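Local structure of endo-beta-1,4-glucanase (Streptomyces sp., 1OA4) at residues Pro76-Ser81 and Thr190-Leu195. The protein probably hydrolyses internal beta-1,4-glucosidic bonds of cellulose, as an endoglucanase of glycoside hydrolase family 12. Sequence-based numbering, arbitrary orientation.
Sequences PMRISS and TPDWYL
The R78 guanidinium and the Y194 ring meet with their planes 46° apart, too inclined for a parallel stack. Y194 CZ sits 3.7 Å above one face of the guanidinium, whose plane is defined by R78 NE, NH1 and NH2, and is displaced toward its rim; R78 CG in turn covers one face of the phenol ring. The phenol oxygen also lies over the guanidinium, with Y194 OH 3.0 Å from R78 NH2, but the angle is too poor for a hydrogen bond. At the guanidinium edge the D192 carbonyl receives a weak bond from R78 NH1, bent to 131° at the hydrogen. R78 CG stands anti to the backbone N and the chain then bends at chi3, which brings the guanidinium alongside the hydroxyl end of the phenol. The D192 carboxylate runs alongside, its plane nearly perpendicular to the guanidinium; D192 OD1 is 4.2 Å from R78 NH1, beyond a salt bridge, and lies well out of the guanidinium plane with no N-H aimed at it, so any attraction is probably one of charge alone.

Next to these side chains the backbones pair antiparallel. M77 and L195 form the hydrogen-bonded pair, R78 and Y194 the next, non-hydrogen-bonded one. Hydrogen bonding continues into the 3-10 segment 79-81: I79 N reaches W193 O at 2.9 Å with an almost straight 173° bond, and S80 N binds P191 O at 3.0 Å. This second carbonyl lies within the type I turn T190-W193, where T190 OG1 accepts from D192 N in an ST turn. I79 CD1 packs on W193 CB at 3.9 Å, and the buried I79 side chain also touches L107 of strand 98-108 and V180 of helix 176-185.

Backbone bonds therefore fasten the short strand 77-78 to the start of strand 194-204 in the family's beta-sandwich, whereas the arginine adds one weak, bent hydrogen bond, van der Waals contact with the phenol and probably a modest electrostatic attraction to the D192 carboxylate.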
ATOM      1  N   PRO A  76      12.885  -6.892   7.371  1.00 15.97           N
ATOM      2  CA  PRO A  76      12.080  -6.541   8.541  1.00 16.07           C
ATOM      3  C   PRO A  76      12.866  -5.961   9.726  1.00 15.92           C
ATOM      4  O   PRO A  76      14.029  -6.299   9.948  1.00 16.86           O
ATOM      5  CB  PRO A  76      11.456  -7.894   8.924  1.00 16.52           C
ATOM      6  CG  PRO A  76      12.479  -8.855   8.493  1.00 17.39           C
ATOM      7  CD  PRO A  76      12.940  -8.343   7.155  1.00 15.88           C
ATOM      8  N   MET A  77      12.221  -5.078  10.479  1.00 16.14           N
ATOM      9  CA  MET A  77      12.837  -4.463  11.643  1.00 16.06           C
ATOM     10  C   MET A  77      11.844  -4.397  12.788  1.00 15.95           C
ATOM     11  O   MET A  77      10.670  -4.076  12.585  1.00 14.90           O
ATOM     12  CB  MET A  77      13.304  -3.047  11.311  1.00 16.75           C
ATOM     13  CG  MET A  77      14.192  -2.419  12.377  1.00 17.63           C
ATOM     14  SD  MET A  77      14.664  -0.730  11.916  1.00 20.67           S
ATOM     15  CE  MET A  77      15.589  -1.042  10.532  1.00 19.02           C
ATOM     16  N   ARG A  78      12.310  -4.689  14.002  1.00 15.70           N
ATOM     17  CA  ARG A  78      11.461  -4.600  15.175  1.00 16.41           C
ATOM     18  C   ARG A  78      10.974  -3.163  15.344  1.00 16.17           C
ATOM     19  O   ARG A  78      11.763  -2.210  15.271  1.00 15.36           O
ATOM     20  CB  ARG A  78      12.226  -5.018  16.437  1.00 16.77           C
ATOM     21  CG  ARG A  78      11.320  -5.421  17.570  1.00 19.66           C
ATOM     22  CD  ARG A  78      12.041  -5.771  18.876  1.00 22.40           C
ATOM     23  NE  ARG A  78      12.887  -6.971  18.851  1.00 23.93           N
ATOM     24  CZ  ARG A  78      12.474  -8.240  18.961  1.00 25.41           C
ATOM     25  NH1 ARG A  78      11.184  -8.551  19.045  1.00 24.99           N
ATOM     26  NH2 ARG A  78      13.380  -9.216  18.963  1.00 25.37           N
ATOM     27  N   ILE A  79       9.687  -3.010  15.613  1.00 16.47           N
ATOM     28  CA  ILE A  79       9.083  -1.686  15.713  1.00 16.81           C
ATOM     29  C   ILE A  79       9.803  -0.803  16.729  1.00 17.36           C
ATOM     30  O   ILE A  79      10.075   0.366  16.467  1.00 17.01           O
ATOM     31  CB  ILE A  79       7.585  -1.818  16.057  1.00 16.60           C
ATOM     32  CG1 ILE A  79       6.838  -2.399  14.858  1.00 17.77           C
ATOM     33  CG2 ILE A  79       7.017  -0.462  16.471  1.00 17.44           C
ATOM     34  CD1 ILE A  79       5.390  -2.791  15.132  1.00 16.71           C
ATOM     35  N   SER A  80      10.118  -1.366  17.891  1.00 17.34           N
ATOM     36  CA  SER A  80      10.766  -0.602  18.951  1.00 18.10           C
ATOM     37  C   SER A  80      12.177  -0.134  18.594  1.00 18.02           C
ATOM     38  O   SER A  80      12.698   0.803  19.198  1.00 18.68           O
ATOM     39  CB  SER A  80      10.740  -1.383  20.258  1.00 18.28           C
ATOM     40  OG  SER A  80      11.520  -2.545  20.164  1.00 19.67           O
ATOM     41  N   SER A  81      12.780  -0.756  17.591  1.00 17.59           N
ATOM     42  CA  SER A  81      14.101  -0.350  17.153  1.00 18.03           C
ATOM     43  C   SER A  81      14.069   0.753  16.106  1.00 17.49           C
ATOM     44  O   SER A  81      15.114   1.303  15.759  1.00 18.72           O
ATOM     45  CB  SER A  81      14.817  -1.549  16.569  1.00 19.09           C
ATOM     46  OG  SER A  81      14.958  -2.554  17.552  1.00 21.37           O
ATOM     47  N   THR A 190       2.354  -4.986  18.877  1.00 17.56           N
ATOM     48  CA  THR A 190       3.048  -4.449  20.045  1.00 18.15           C
ATOM     49  C   THR A 190       4.379  -3.940  19.542  1.00 18.17           C
ATOM     50  O   THR A 190       4.771  -4.234  18.417  1.00 18.13           O
ATOM     51  CB  THR A 190       3.338  -5.498  21.111  1.00 18.46           C
ATOM     52  OG1 THR A 190       4.420  -6.327  20.679  1.00 18.31           O
ATOM     53  CG2 THR A 190       2.143  -6.437  21.332  1.00 20.14           C
ATOM     54  N   PRO A 191       5.092  -3.182  20.360  1.00 18.77           N
ATOM     55  CA  PRO A 191       6.434  -2.734  19.976  1.00 18.49           C
ATOM     56  C   PRO A 191       7.448  -3.830  19.680  1.00 18.42           C
ATOM     57  O   PRO A 191       8.473  -3.550  19.061  1.00 17.21           O
ATOM     58  CB  PRO A 191       6.862  -1.881  21.171  1.00 18.66           C
ATOM     59  CG  PRO A 191       5.574  -1.372  21.705  1.00 19.08           C
ATOM     60  CD  PRO A 191       4.661  -2.573  21.631  1.00 18.78           C
ATOM     61  N   ASP A 192       7.179  -5.061  20.094  1.00 18.04           N
ATOM     62  CA  ASP A 192       8.090  -6.148  19.783  1.00 18.56           C
ATOM     63  C   ASP A 192       7.769  -6.809  18.444  1.00 17.66           C
ATOM     64  O   ASP A 192       8.480  -7.722  18.031  1.00 17.86           O
ATOM     65  CB  ASP A 192       8.012  -7.224  20.871  1.00 19.02           C
ATOM     66  CG  ASP A 192       8.695  -6.819  22.153  1.00 22.06           C
ATOM     67  OD1 ASP A 192       9.663  -6.029  22.106  1.00 26.16           O
ATOM     68  OD2 ASP A 192       8.337  -7.271  23.259  1.00 28.30           O
ATOM     69  N   TRP A 193       6.684  -6.398  17.786  1.00 16.59           N
ATOM     70  CA  TRP A 193       6.385  -6.907  16.450  1.00 15.77           C
ATOM     71  C   TRP A 193       7.354  -6.261  15.459  1.00 15.42           C
ATOM     72  O   TRP A 193       8.170  -5.430  15.824  1.00 15.71           O
ATOM     73  CB  TRP A 193       4.954  -6.601  16.019  1.00 15.89           C
ATOM     74  CG  TRP A 193       3.875  -7.466  16.610  1.00 15.48           C
ATOM     75  CD1 TRP A 193       3.848  -8.020  17.852  1.00 16.58           C
ATOM     76  CD2 TRP A 193       2.650  -7.834  15.983  1.00 16.49           C
ATOM     77  NE1 TRP A 193       2.676  -8.715  18.040  1.00 17.62           N
ATOM     78  CE2 TRP A 193       1.925  -8.631  16.901  1.00 17.27           C
ATOM     79  CE3 TRP A 193       2.088  -7.587  14.733  1.00 17.82           C
ATOM     80  CZ2 TRP A 193       0.674  -9.167  16.604  1.00 17.58           C
ATOM     81  CZ3 TRP A 193       0.850  -8.113  14.437  1.00 17.76           C
ATOM     82  CH2 TRP A 193       0.151  -8.891  15.372  1.00 17.75           C
ATOM     83  N   TYR A 194       7.234  -6.652  14.202  1.00 14.35           N
ATOM     84  CA  TYR A 194       8.127  -6.213  13.150  1.00 14.17           C
ATOM     85  C   TYR A 194       7.386  -5.524  12.017  1.00 13.21           C
ATOM     86  O   TYR A 194       6.277  -5.894  11.660  1.00 12.73           O
ATOM     87  CB  TYR A 194       8.821  -7.433  12.563  1.00 13.63           C
ATOM     88  CG  TYR A 194       9.751  -8.129  13.534  1.00 15.17           C
ATOM     89  CD1 TYR A 194       9.256  -9.036  14.457  1.00 17.21           C
ATOM     90  CD2 TYR A 194      11.112  -7.879  13.523  1.00 16.86           C
ATOM     91  CE1 TYR A 194      10.099  -9.668  15.367  1.00 18.81           C
ATOM     92  CE2 TYR A 194      11.969  -8.518  14.421  1.00 19.35           C
ATOM     93  CZ  TYR A 194      11.453  -9.415  15.339  1.00 19.01           C
ATOM     94  OH  TYR A 194      12.311 -10.053  16.253  1.00 23.09           O
ATOM     95  N   LEU A 195       8.046  -4.524  11.447  1.00 12.68           N
ATOM     96  CA  LEU A 195       7.593  -3.884  10.236  1.00 12.24           C
ATOM     97  C   LEU A 195       8.245  -4.677   9.114  1.00 11.99           C
ATOM     98  O   LEU A 195       9.476  -4.823   9.103  1.00 11.87           O
ATOM     99  CB  LEU A 195       8.070  -2.439  10.231  1.00 11.93           C
ATOM    100  CG  LEU A 195       7.871  -1.642   8.939  1.00 11.89           C
ATOM    101  CD1 LEU A 195       6.432  -1.605   8.541  1.00 12.36           C
ATOM    102  CD2 LEU A 195       8.398  -0.216   9.075  1.00 11.31           C
TER